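PDB 4GQ2: nucleoporin nup120 from Schizosaccharomyces pombe, which serves as a structural constituent of the nuclear pore complex, whose components can also dock or interact with transiently associated nuclear transport factors. Local coordinates for residues Val817-Leu820 with Phe821-Lys824; Gln825-Ala828 with Cys829-Ile833; Tyr844-Ala847 with Leu848-Lys852; Ala765-Thr769 with Ala770-Phe774. All coordinates share one frame; numbering follows the deposited sequence.

Contact 1. Residues Val817-Leu820 with Phe821-Lys824; sequences VEKL and FLFK
Glu818 and Leu822 meet one turn apart on the last stretch of helix 812-822, and the acid is the side chain to follow. Its CB leaves the helix pointing away from 821-824. CG lies opposite the backbone N about the first torsion (chi1 -163°), and a bend at the next bond carries the carboxylate along the helix, where it reaches the CD2 methyl of Leu822. OE1 and OE2 of Glu818 both lie 3.3 Å from that CD2, so the methyl rests against the carboxylate. OE2 is hydrogen-bonded to the backbone N of Val879 in a neighbouring loop, while OE1 of Glu818 keeps a long salt bridge of 3.9 Å to NZ of Lys819. The Val879 amide, with a weaker contribution from the distant ammonium group, would probably favour the charged form of the acid.

Beneath these side chains the helix runs out. Leu822 N bonds Glu818 O at 3.0 Å, almost straight at 173°. Phe823 N still reaches Lys819 O at 3.1 Å, with a weak second bond to Leu820 O. The edge of the Phe823 ring comes to the same Lys819 carbonyl, CD1 to O 3.4 Å. Lys824, with positive phi, is the C-prime residue of a Schellman motif: its N bonds Phe821 O at 2.7 Å, and Gln825 N reaches back to Leu820 O.

Around this helix end, Val817 and Phe821 face helix 840-852, Leu820 packs between helices 826-832 and 770-777, and Lys819 also leans on helix 770-777.

Contact 2. Residues Gln825-Ala828 with Cys829-Ile833; sequences QYNA and CMQLI
Cys829 sits one helical turn beyond Gln825, and the two are joined first through the backbone. Four main-chain bonds of the i to i+4 kind link 825-828 with 829-833. Cys829 N to Gln825 O opens the series at 3.1 Å and is nearly straight, at 172°. Gln831 N to Asn827 O is the shortest of the four at 2.8 Å. In the last, Leu832 N to Ala828 O, the N-H is less well aimed at its acceptor.

Among side chains the polar meeting is between Asn827 and Gln831. They lie alongside each other and point the same way, with their amide planes turned 55° apart. Gln831 OE1 stays 3.6 Å from ND2 of Asn827, and equally far from its OD1, so the two amides are neighbours without a hydrogen bond between them. Asn827 has CG opposite its backbone N (chi1 -178°), which swings the amide along the helix toward Gln831. The amide of Gln825 is engaged elsewhere: its OE1 accepts from the backbone N of Glu744.

Apolar and sulfur contacts are made against carbonyls. Cys829 SG comes 3.2 Å from Gln825 O, and CG of Leu832 rests 3.3 Å from Ala828 O. Another protein's chain packs against Asn827, Met830 and Gln831, whereas Cys829 turns to helices 812-822 and 840-852.

With Gln825 as N-cap, these residues make up the short helix 826-832, set between helices 812-822 and 840-852 in the chain, consistent with the stacked helices of a HEAT-repeat region.

Contact 3. Residues Tyr844-Ala847 with Leu848-Lys852; sequences YLKA and LIYLK
Tyr844 and Leu848 make a buried, one-turn contact within helix 840-852, a helix that packs against helices 812-822, 826-832 and 856-864. Leucine CG stands over one face of the tyrosine ring, displaced toward the rim, in a CH-pi contact of 4.3 Å from CG of Leu848 to the Tyr844 ring centroid. Both leucine methyls also meet the ring: CD1 of Leu848 touches CE2 of Tyr844 at 3.6 Å, while CD2 lies nearer the hydroxyl. The ring gets there because Tyr844 CG is opposite the backbone N (chi1 172°), bringing it down the helix over Leu848.

Helices packed on neighbouring helices in this way are consistent with the HEAT-repeat architecture of this region. Leu845 continues the face, its CG 3.9 Å from CD1 of Ile849, and both residues also touch Val817.

On another side of the helix, Lys846 and Tyr850 run alongside each other and are tied by a water. That water accepts from NZ of Lys846 at 2.8 Å and hydrogen-bonds OH of Tyr850 at 2.6 Å, lying in the plane of the tyrosine ring. An acidic side chain of another protein's chain also packs on Tyr850. Beneath the pair, Tyr850 N bonds Lys846 O at 3.0 Å, close to straight at 175°.

Contact 4. Residues Ala765-Thr769 with Ala770-Phe774; sequences ASVNT and ALQFF
Gln772 OE1 is gripped by two backbone amides of the loop before its helix. Asn768 N gives it a bond of 2.9 Å, approaching nearly end-on to the side-chain carbonyl. Thr769 N gives the other, 3.0 Å to the same OE1, but from above the amide plane by 54°. Beyond CG the glutamine chain is extended (chi2 167°), which lets the amide reach back beyond the helix start to these donors.

Thr769 returns the bond: its OG1 accepts from Gln772 N at 3.0 Å, with the N-H pointing fairly well at it (153°). The hydroxyl sits between the backbone N and carbonyl carbon of its own residue, and the Thr769 and Gln772 side chains cross at about a right angle. Thr769 O then begins the regular helix by accepting from Phe773 N at 3.1 Å.

Val767, two residues before the N-cap, adds a hydrocarbon contact: its CG1 lies 3.6 Å from CB of Gln772 and 3.9 Å from CB of Phe773. The Asn768 amide is tied instead to Gln15 O.

Reciprocal bonds between Thr769 as N-cap and Gln772 make this a capping box, which starts helix 770-777.

Contacts 1, 2 and 3 lie in three successive helices of the HEAT-repeat range and touch one another; contact 4 meets only contact 1 among them, through Phe773 against Leu820 and Phe823. Contacts 3 and 4 are buried, whereas 1 and 2 are partly buried. Their chemistry follows position along a helix. Contact 4 begins one with side-chain capping, contact 1 ends one with a backbone Schellman motif, and contact 2 starts the next directly from that end. Contact 3, within a helix, relies on apolar side chains and one bridging water. Contacts 2 and 3 also meet another protein's chain, while 1 and 4 do not.

Contact 1. Residues Val817-Leu820 with Phe821-Lys824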
loop_
_atom_site.group_PDB
_atom_site.type_symbol
_atom_site.label_atom_id
_atom_site.label_comp_id
_atom_site.label_asym_id
_atom_site.label_seq_id
_atom_site.Cartn_x
_atom_site.Cartn_y
_atom_site.Cartn_z
ATOM N N VAL A 817 0.045 -14.174 -5.207
ATOM C CA VAL A 817 -1.159 -13.822 -5.976
ATOM C C VAL A 817 -2.217 -14.931 -5.927
ATOM O O VAL A 817 -3.423 -14.648 -5.797
ATOM C CB VAL A 817 -0.827 -13.454 -7.442
ATOM C CG1 VAL A 817 -2.092 -13.207 -8.245
ATOM C CG2 VAL A 817 0.065 -12.223 -7.493
ATOM N N GLU A 818 -1.761 -16.182 -5.995
ATOM C CA GLU A 818 -2.664 -17.335 -5.951
ATOM C C GLU A 818 -3.447 -17.351 -4.639
ATOM O O GLU A 818 -4.655 -17.587 -4.641
ATOM C CB GLU A 818 -1.898 -18.649 -6.167
ATOM C CG GLU A 818 -2.766 -19.845 -6.548
ATOM C CD GLU A 818 -3.117 -20.748 -5.375
ATOM O OE1 GLU A 818 -2.600 -20.532 -4.258
ATOM O OE2 GLU A 818 -3.909 -21.693 -5.570
ATOM N N LYS A 819 -2.765 -17.061 -3.531
ATOM C CA LYS A 819 -3.420 -16.994 -2.221
ATOM C C LYS A 819 -4.401 -15.835 -2.125
ATOM O O LYS A 819 -5.497 -15.976 -1.566
ATOM C CB LYS A 819 -2.394 -16.904 -1.096
ATOM C CG LYS A 819 -1.712 -18.219 -0.761
ATOM C CD LYS A 819 -2.697 -19.220 -0.170
ATOM C CE LYS A 819 -1.994 -20.472 0.327
ATOM N NZ LYS A 819 -1.112 -21.070 -0.713
ATOM N N LEU A 820 -4.009 -14.689 -2.675
ATOM C CA LEU A 820 -4.889 -13.520 -2.703
ATOM C C LEU A 820 -6.167 -13.873 -3.457
ATOM O O LEU A 820 -7.270 -13.515 -3.034
ATOM C CB LEU A 820 -4.190 -12.311 -3.344
ATOM C CG LEU A 820 -3.142 -11.564 -2.503
ATOM C CD1 LEU A 820 -2.361 -10.561 -3.349
ATOM C CD2 LEU A 820 -3.799 -10.859 -1.326
ATOM N N PHE A 821 -5.995 -14.599 -4.562
ATOM C CA PHE A 821 -7.108 -15.024 -5.385
ATOM C C PHE A 821 -8.050 -15.905 -4.583
ATOM O O PHE A 821 -9.245 -15.619 -4.508
ATOM C CB PHE A 821 -6.626 -15.739 -6.652
ATOM C CG PHE A 821 -7.729 -16.031 -7.624
ATOM C CD1 PHE A 821 -8.156 -15.053 -8.521
ATOM C CD2 PHE A 821 -8.365 -17.274 -7.627
ATOM C CE1 PHE A 821 -9.185 -15.312 -9.414
ATOM C CE2 PHE A 821 -9.399 -17.536 -8.518
ATOM C CZ PHE A 821 -9.808 -16.553 -9.413
ATOM N N LEU A 822 -7.506 -16.951 -3.964
ATOM C CA LEU A 822 -8.279 -17.828 -3.070
ATOM C C LEU A 822 -9.073 -17.058 -2.019
ATOM O O LEU A 822 -10.135 -17.510 -1.594
ATOM C CB LEU A 822 -7.353 -18.835 -2.375
ATOM C CG LEU A 822 -7.141 -20.259 -2.903
ATOM C CD1 LEU A 822 -7.830 -20.568 -4.231
ATOM C CD2 LEU A 822 -5.647 -20.554 -2.978
ATOM N N PHE A 823 -8.554 -15.907 -1.594
ATOM C CA PHE A 823 -9.240 -15.072 -0.602
ATOM C C PHE A 823 -10.053 -13.966 -1.261
ATOM O O PHE A 823 -10.507 -13.032 -0.597
ATOM C CB PHE A 823 -8.261 -14.525 0.444
ATOM C CG PHE A 823 -7.973 -15.498 1.556
ATOM C CD1 PHE A 823 -7.127 -16.585 1.348
ATOM C CD2 PHE A 823 -8.562 -15.338 2.807
ATOM C CE1 PHE A 823 -6.872 -17.498 2.365
ATOM C CE2 PHE A 823 -8.317 -16.248 3.828
ATOM C CZ PHE A 823 -7.465 -17.327 3.610
ATOM N N LYS A 824 -10.248 -14.098 -2.573
ATOM C CA LYS A 824 -11.198 -13.267 -3.324
ATOM C C LYS A 824 -10.773 -11.803 -3.350
ATOM O O LYS A 824 -11.604 -10.902 -3.471
ATOM C CB LYS A 824 -12.628 -13.447 -2.784
ATOM C CG LYS A 824 -13.056 -14.907 -2.708
ATOM C CD LYS A 824 -14.529 -15.077 -2.376
ATOM C CE LYS A 824 -14.956 -16.526 -2.579
ATOM N NZ LYS A 824 -16.434 -16.715 -2.517
#

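Contact 2. Residues Gln825-Ala828 with Cys829-Ile833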
loop_
_atom_site.group_PDB
_atom_site.type_symbol
_atom_site.label_atom_id
_atom_site.label_comp_id
_atom_site.label_asym_id
_atom_site.label_seq_id
_atom_site.Cartn_x
_atom_site.Cartn_y
_atom_site.Cartn_z
ATOM N N GLN A 825 -9.462 -11.589 -3.245
ATOM C CA GLN A 825 -8.871 -10.266 -3.372
ATOM C C GLN A 825 -8.574 -9.975 -4.842
ATOM O O GLN A 825 -7.409 -9.802 -5.252
ATOM C CB GLN A 825 -7.610 -10.145 -2.502
ATOM C CG GLN A 825 -7.888 -10.198 -1.004
ATOM C CD GLN A 825 -8.764 -9.049 -0.539
ATOM O OE1 GLN A 825 -8.669 -7.935 -1.055
ATOM N NE2 GLN A 825 -9.623 -9.312 0.438
ATOM N N TYR A 826 -9.649 -9.904 -5.623
ATOM C CA TYR A 826 -9.559 -9.827 -7.076
ATOM C C TYR A 826 -8.923 -8.538 -7.569
ATOM O O TYR A 826 -8.145 -8.561 -8.528
ATOM C CB TYR A 826 -10.937 -10.046 -7.710
ATOM C CG TYR A 826 -11.554 -11.391 -7.357
ATOM C CD1 TYR A 826 -10.813 -12.569 -7.475
ATOM C CD2 TYR A 826 -12.878 -11.489 -6.927
ATOM C CE1 TYR A 826 -11.361 -13.799 -7.155
ATOM C CE2 TYR A 826 -13.439 -12.720 -6.608
ATOM C CZ TYR A 826 -12.674 -13.870 -6.729
ATOM O OH TYR A 826 -13.203 -15.103 -6.424
ATOM N N ASN A 827 -9.235 -7.423 -6.911
ATOM C CA ASN A 827 -8.635 -6.136 -7.267
ATOM C C ASN A 827 -7.109 -6.145 -7.051
ATOM O O ASN A 827 -6.344 -5.791 -7.951
ATOM C CB ASN A 827 -9.304 -4.996 -6.493
ATOM C CG ASN A 827 -8.746 -3.630 -6.861
ATOM O OD1 ASN A 827 -9.011 -3.096 -7.945
ATOM N ND2 ASN A 827 -7.971 -3.051 -5.949
ATOM N N ALA A 828 -6.677 -6.587 -5.870
ATOM C CA ALA A 828 -5.250 -6.748 -5.575
ATOM C C ALA A 828 -4.561 -7.539 -6.674
ATOM O O ALA A 828 -3.562 -7.084 -7.240
ATOM C CB ALA A 828 -5.061 -7.443 -4.232
ATOM N N CYS A 829 -5.112 -8.715 -6.978
ATOM C CA CYS A 829 -4.600 -9.593 -8.034
ATOM C C CYS A 829 -4.431 -8.863 -9.375
ATOM O O CYS A 829 -3.369 -8.943 -10.025
ATOM C CB CYS A 829 -5.549 -10.772 -8.216
ATOM S SG CYS A 829 -5.598 -11.894 -6.808
ATOM N N MET A 830 -5.483 -8.144 -9.761
ATOM C CA MET A 830 -5.533 -7.400 -11.016
ATOM C C MET A 830 -4.493 -6.278 -11.037
ATOM O O MET A 830 -3.857 -6.019 -12.057
ATOM C CB MET A 830 -6.948 -6.841 -11.234
ATOM C CG MET A 830 -7.172 -6.260 -12.615
ATOM S SD MET A 830 -7.070 -7.488 -13.933
ATOM C CE MET A 830 -7.434 -6.447 -15.348
ATOM N N GLN A 831 -4.311 -5.635 -9.895
ATOM C CA GLN A 831 -3.302 -4.601 -9.742
ATOM C C GLN A 831 -1.923 -5.204 -9.962
ATOM O O GLN A 831 -1.045 -4.559 -10.547
ATOM C CB GLN A 831 -3.385 -4.012 -8.326
ATOM C CG GLN A 831 -3.183 -2.507 -8.241
ATOM C CD GLN A 831 -4.437 -1.728 -8.613
ATOM O OE1 GLN A 831 -5.557 -2.221 -8.468
ATOM N NE2 GLN A 831 -4.251 -0.502 -9.095
ATOM N N LEU A 832 -1.751 -6.450 -9.504
ATOM C CA LEU A 832 -0.438 -7.123 -9.486
ATOM C C LEU A 832 -0.187 -8.040 -10.683
ATOM O O LEU A 832 0.893 -8.640 -10.798
ATOM C CB LEU A 832 -0.280 -7.935 -8.191
ATOM C CG LEU A 832 -0.295 -7.168 -6.869
ATOM C CD1 LEU A 832 -0.476 -8.140 -5.710
ATOM C CD2 LEU A 832 0.968 -6.326 -6.687
ATOM N N ILE A 833 -1.181 -8.159 -11.563
ATOM C CA ILE A 833 -1.145 -9.159 -12.636
ATOM C C ILE A 833 0.062 -9.060 -13.579
ATOM O O ILE A 833 0.471 -10.056 -14.161
ATOM C CB ILE A 833 -2.469 -9.170 -13.442
ATOM C CG1 ILE A 833 -2.702 -10.555 -14.067
ATOM C CG2 ILE A 833 -2.525 -8.003 -14.445
ATOM C CD1 ILE A 833 -4.108 -10.767 -14.579
#

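Contact 3. Residues Tyr844-Ala847 with Leu848-Lys852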
loop_
_atom_site.group_PDB
_atom_site.type_symbol
_atom_site.label_atom_id
_atom_site.label_comp_id
_atom_site.label_asym_id
_atom_site.label_seq_id
_atom_site.Cartn_x
_atom_site.Cartn_y
_atom_site.Cartn_z
ATOM N N TYR A 844 -2.442 -19.447 -16.365
ATOM C CA TYR A 844 -3.764 -19.930 -15.995
ATOM C C TYR A 844 -4.369 -19.010 -14.939
ATOM O O TYR A 844 -5.559 -18.668 -14.992
ATOM C CB TYR A 844 -3.677 -21.375 -15.478
ATOM C CG TYR A 844 -4.970 -21.905 -14.898
ATOM C CD1 TYR A 844 -6.025 -22.278 -15.728
ATOM C CD2 TYR A 844 -5.144 -22.030 -13.518
ATOM C CE1 TYR A 844 -7.214 -22.765 -15.204
ATOM C CE2 TYR A 844 -6.337 -22.512 -12.986
ATOM C CZ TYR A 844 -7.365 -22.877 -13.840
ATOM O OH TYR A 844 -8.556 -23.342 -13.335
ATOM N N LEU A 845 -3.545 -18.591 -13.989
ATOM C CA LEU A 845 -4.012 -17.686 -12.939
ATOM C C LEU A 845 -4.307 -16.282 -13.491
ATOM O O LEU A 845 -5.276 -15.652 -13.070
ATOM C CB LEU A 845 -3.028 -17.649 -11.764
ATOM C CG LEU A 845 -3.324 -16.755 -10.555
ATOM C CD1 LEU A 845 -4.542 -17.215 -9.756
ATOM C CD2 LEU A 845 -2.076 -16.713 -9.685
ATOM N N LYS A 846 -3.490 -15.802 -14.432
ATOM C CA LYS A 846 -3.804 -14.560 -15.157
ATOM C C LYS A 846 -5.215 -14.652 -15.743
ATOM O O LYS A 846 -6.004 -13.719 -15.631
ATOM C CB LYS A 846 -2.802 -14.300 -16.282
ATOM C CG LYS A 846 -1.395 -13.968 -15.816
ATOM C CD LYS A 846 -0.493 -13.541 -16.967
ATOM C CE LYS A 846 -0.927 -12.210 -17.562
ATOM N NZ LYS A 846 0.124 -11.627 -18.443
ATOM N N ALA A 847 -5.531 -15.800 -16.335
ATOM C CA ALA A 847 -6.836 -16.028 -16.936
ATOM C C ALA A 847 -7.982 -15.969 -15.921
ATOM O O ALA A 847 -9.002 -15.319 -16.160
ATOM C CB ALA A 847 -6.839 -17.352 -17.685
ATOM N N LEU A 848 -7.810 -16.640 -14.786
ATOM C CA LEU A 848 -8.810 -16.591 -13.725
ATOM C C LEU A 848 -9.037 -15.177 -13.193
ATOM O O LEU A 848 -10.169 -14.799 -12.910
ATOM C CB LEU A 848 -8.416 -17.498 -12.570
ATOM C CG LEU A 848 -8.293 -19.004 -12.785
ATOM C CD1 LEU A 848 -7.794 -19.583 -11.483
ATOM C CD2 LEU A 848 -9.620 -19.635 -13.184
ATOM N N ILE A 849 -7.956 -14.411 -13.039
ATOM C CA ILE A 849 -8.040 -13.044 -12.536
ATOM C C ILE A 849 -8.827 -12.185 -13.538
ATOM O O ILE A 849 -9.781 -11.500 -13.164
ATOM C CB ILE A 849 -6.638 -12.432 -12.282
ATOM C CG1 ILE A 849 -5.933 -13.152 -11.129
ATOM C CG2 ILE A 849 -6.742 -10.936 -11.986
ATOM C CD1 ILE A 849 -4.417 -13.039 -11.182
ATOM N N TYR A 850 -8.446 -12.245 -14.812
ATOM C CA TYR A 850 -9.187 -11.520 -15.843
ATOM C C TYR A 850 -10.641 -11.954 -15.851
ATOM O O TYR A 850 -11.529 -11.119 -16.005
ATOM C CB TYR A 850 -8.610 -11.751 -17.233
ATOM C CG TYR A 850 -7.308 -11.049 -17.525
ATOM C CD1 TYR A 850 -7.145 -9.680 -17.281
ATOM C CD2 TYR A 850 -6.258 -11.746 -18.104
ATOM C CE1 TYR A 850 -5.948 -9.041 -17.579
ATOM C CE2 TYR A 850 -5.071 -11.127 -18.404
ATOM C CZ TYR A 850 -4.913 -9.785 -18.140
ATOM O OH TYR A 850 -3.705 -9.216 -18.446
ATOM N N LEU A 851 -10.879 -13.257 -15.684
ATOM C CA LEU A 851 -12.240 -13.781 -15.709
ATOM C C LEU A 851 -13.049 -13.099 -14.619
ATOM O O LEU A 851 -14.143 -12.589 -14.877
ATOM C CB LEU A 851 -12.262 -15.295 -15.512
ATOM C CG LEU A 851 -13.016 -16.161 -16.526
ATOM C CD1 LEU A 851 -13.421 -17.479 -15.886
ATOM C CD2 LEU A 851 -14.223 -15.458 -17.123
ATOM N N LYS A 852 -12.482 -13.053 -13.416
ATOM C CA LYS A 852 -13.137 -12.414 -12.269
ATOM C C LYS A 852 -13.289 -10.895 -12.415
ATOM O O LYS A 852 -14.129 -10.289 -11.762
ATOM C CB LYS A 852 -12.401 -12.750 -10.967
ATOM C CG LYS A 852 -12.537 -14.203 -10.530
ATOM C CD LYS A 852 -13.950 -14.522 -10.051
ATOM C CE LYS A 852 -14.104 -15.999 -9.723
ATOM N NZ LYS A 852 -15.534 -16.367 -9.567
HETATM O O HOH W 1 -1.454 -9.746 -19.711
#

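Contact 4. Residues Ala765-Thr769 with Ala770-Phe774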
loop_
_atom_site.group_PDB
_atom_site.type_symbol
_atom_site.label_atom_id
_atom_site.label_comp_id
_atom_site.label_asym_id
_atom_site.label_seq_id
_atom_site.Cartn_x
_atom_site.Cartn_y
_atom_site.Cartn_z
ATOM N N ALA A 765 -7.888 -13.111 6.406
ATOM C CA ALA A 765 -9.154 -12.536 5.954
ATOM C C ALA A 765 -9.501 -11.198 6.615
ATOM O O ALA A 765 -10.509 -10.580 6.263
ATOM C CB ALA A 765 -10.283 -13.540 6.167
ATOM N N SER A 766 -8.673 -10.749 7.560
ATOM C CA SER A 766 -8.983 -9.552 8.364
ATOM C C SER A 766 -7.908 -8.468 8.228
ATOM O O SER A 766 -8.097 -7.321 8.625
ATOM C CB SER A 766 -9.160 -9.939 9.836
ATOM O OG SER A 766 -10.020 -11.063 9.981
ATOM N N VAL A 767 -6.783 -8.865 7.656
ATOM C CA VAL A 767 -5.640 -8.005 7.385
ATOM C C VAL A 767 -5.995 -6.860 6.414
ATOM O O VAL A 767 -6.938 -6.982 5.632
ATOM C CB VAL A 767 -4.493 -8.918 6.890
ATOM C CG1 VAL A 767 -3.909 -8.476 5.565
ATOM C CG2 VAL A 767 -3.467 -9.162 8.000
ATOM N N ASN A 768 -5.257 -5.750 6.475
ATOM C CA ASN A 768 -5.601 -4.549 5.695
ATOM C C ASN A 768 -4.823 -4.340 4.399
ATOM O O ASN A 768 -5.329 -3.725 3.459
ATOM C CB ASN A 768 -5.495 -3.280 6.555
ATOM C CG ASN A 768 -6.755 -2.995 7.351
ATOM O OD1 ASN A 768 -7.790 -3.611 7.138
ATOM N ND2 ASN A 768 -6.670 -2.046 8.275
ATOM N N THR A 769 -3.588 -4.824 4.345
ATOM C CA THR A 769 -2.773 -4.640 3.145
ATOM C C THR A 769 -2.301 -5.961 2.570
ATOM O O THR A 769 -2.237 -6.978 3.273
ATOM C CB THR A 769 -1.546 -3.749 3.403
ATOM O OG1 THR A 769 -0.564 -4.496 4.131
ATOM C CG2 THR A 769 -1.939 -2.494 4.195
ATOM N N ALA A 770 -1.945 -5.933 1.287
ATOM C CA ALA A 770 -1.353 -7.090 0.624
ATOM C C ALA A 770 -0.033 -7.539 1.274
ATOM O O ALA A 770 0.285 -8.726 1.276
ATOM C CB ALA A 770 -1.151 -6.807 -0.858
ATOM N N LEU A 771 0.735 -6.594 1.813
ATOM C CA LEU A 771 2.008 -6.936 2.454
ATOM C C LEU A 771 1.804 -7.563 3.838
ATOM O O LEU A 771 2.605 -8.378 4.270
ATOM C CB LEU A 771 2.945 -5.728 2.523
ATOM C CG LEU A 771 4.381 -5.992 2.984
ATOM C CD1 LEU A 771 5.086 -6.989 2.074
ATOM C CD2 LEU A 771 5.175 -4.688 3.079
ATOM N N GLN A 772 0.727 -7.183 4.520
ATOM C CA GLN A 772 0.355 -7.818 5.787
ATOM C C GLN A 772 -0.129 -9.248 5.534
ATOM O O GLN A 772 0.157 -10.156 6.311
ATOM C CB GLN A 772 -0.718 -6.997 6.533
ATOM C CG GLN A 772 -0.255 -5.611 6.971
ATOM C CD GLN A 772 -1.380 -4.686 7.409
ATOM O OE1 GLN A 772 -2.560 -4.950 7.170
ATOM N NE2 GLN A 772 -1.013 -3.586 8.059
ATOM N N PHE A 773 -0.861 -9.440 4.439
ATOM C CA PHE A 773 -1.307 -10.763 3.989
ATOM C C PHE A 773 -0.088 -11.659 3.706
ATOM O O PHE A 773 -0.016 -12.791 4.192
ATOM C CB PHE A 773 -2.164 -10.578 2.737
ATOM C CG PHE A 773 -2.816 -11.831 2.224
ATOM C CD1 PHE A 773 -2.128 -12.699 1.391
ATOM C CD2 PHE A 773 -4.153 -12.098 2.509
ATOM C CE1 PHE A 773 -2.742 -13.833 0.880
ATOM C CE2 PHE A 773 -4.773 -13.234 2.004
ATOM C CZ PHE A 773 -4.068 -14.102 1.183
ATOM N N PHE A 774 0.869 -11.149 2.930
ATOM C CA PHE A 774 2.141 -11.847 2.714
ATOM C C PHE A 774 2.817 -12.187 4.044
ATOM O O PHE A 774 3.330 -13.294 4.226
ATOM C CB PHE A 774 3.080 -10.979 1.876
ATOM C CG PHE A 774 4.457 -11.564 1.688
ATOM C CD1 PHE A 774 4.668 -12.625 0.805
ATOM C CD2 PHE A 774 5.542 -11.045 2.377
ATOM C CE1 PHE A 774 5.935 -13.143 0.608
ATOM C CE2 PHE A 774 6.819 -11.570 2.192
ATOM C CZ PHE A 774 7.016 -12.624 1.307
#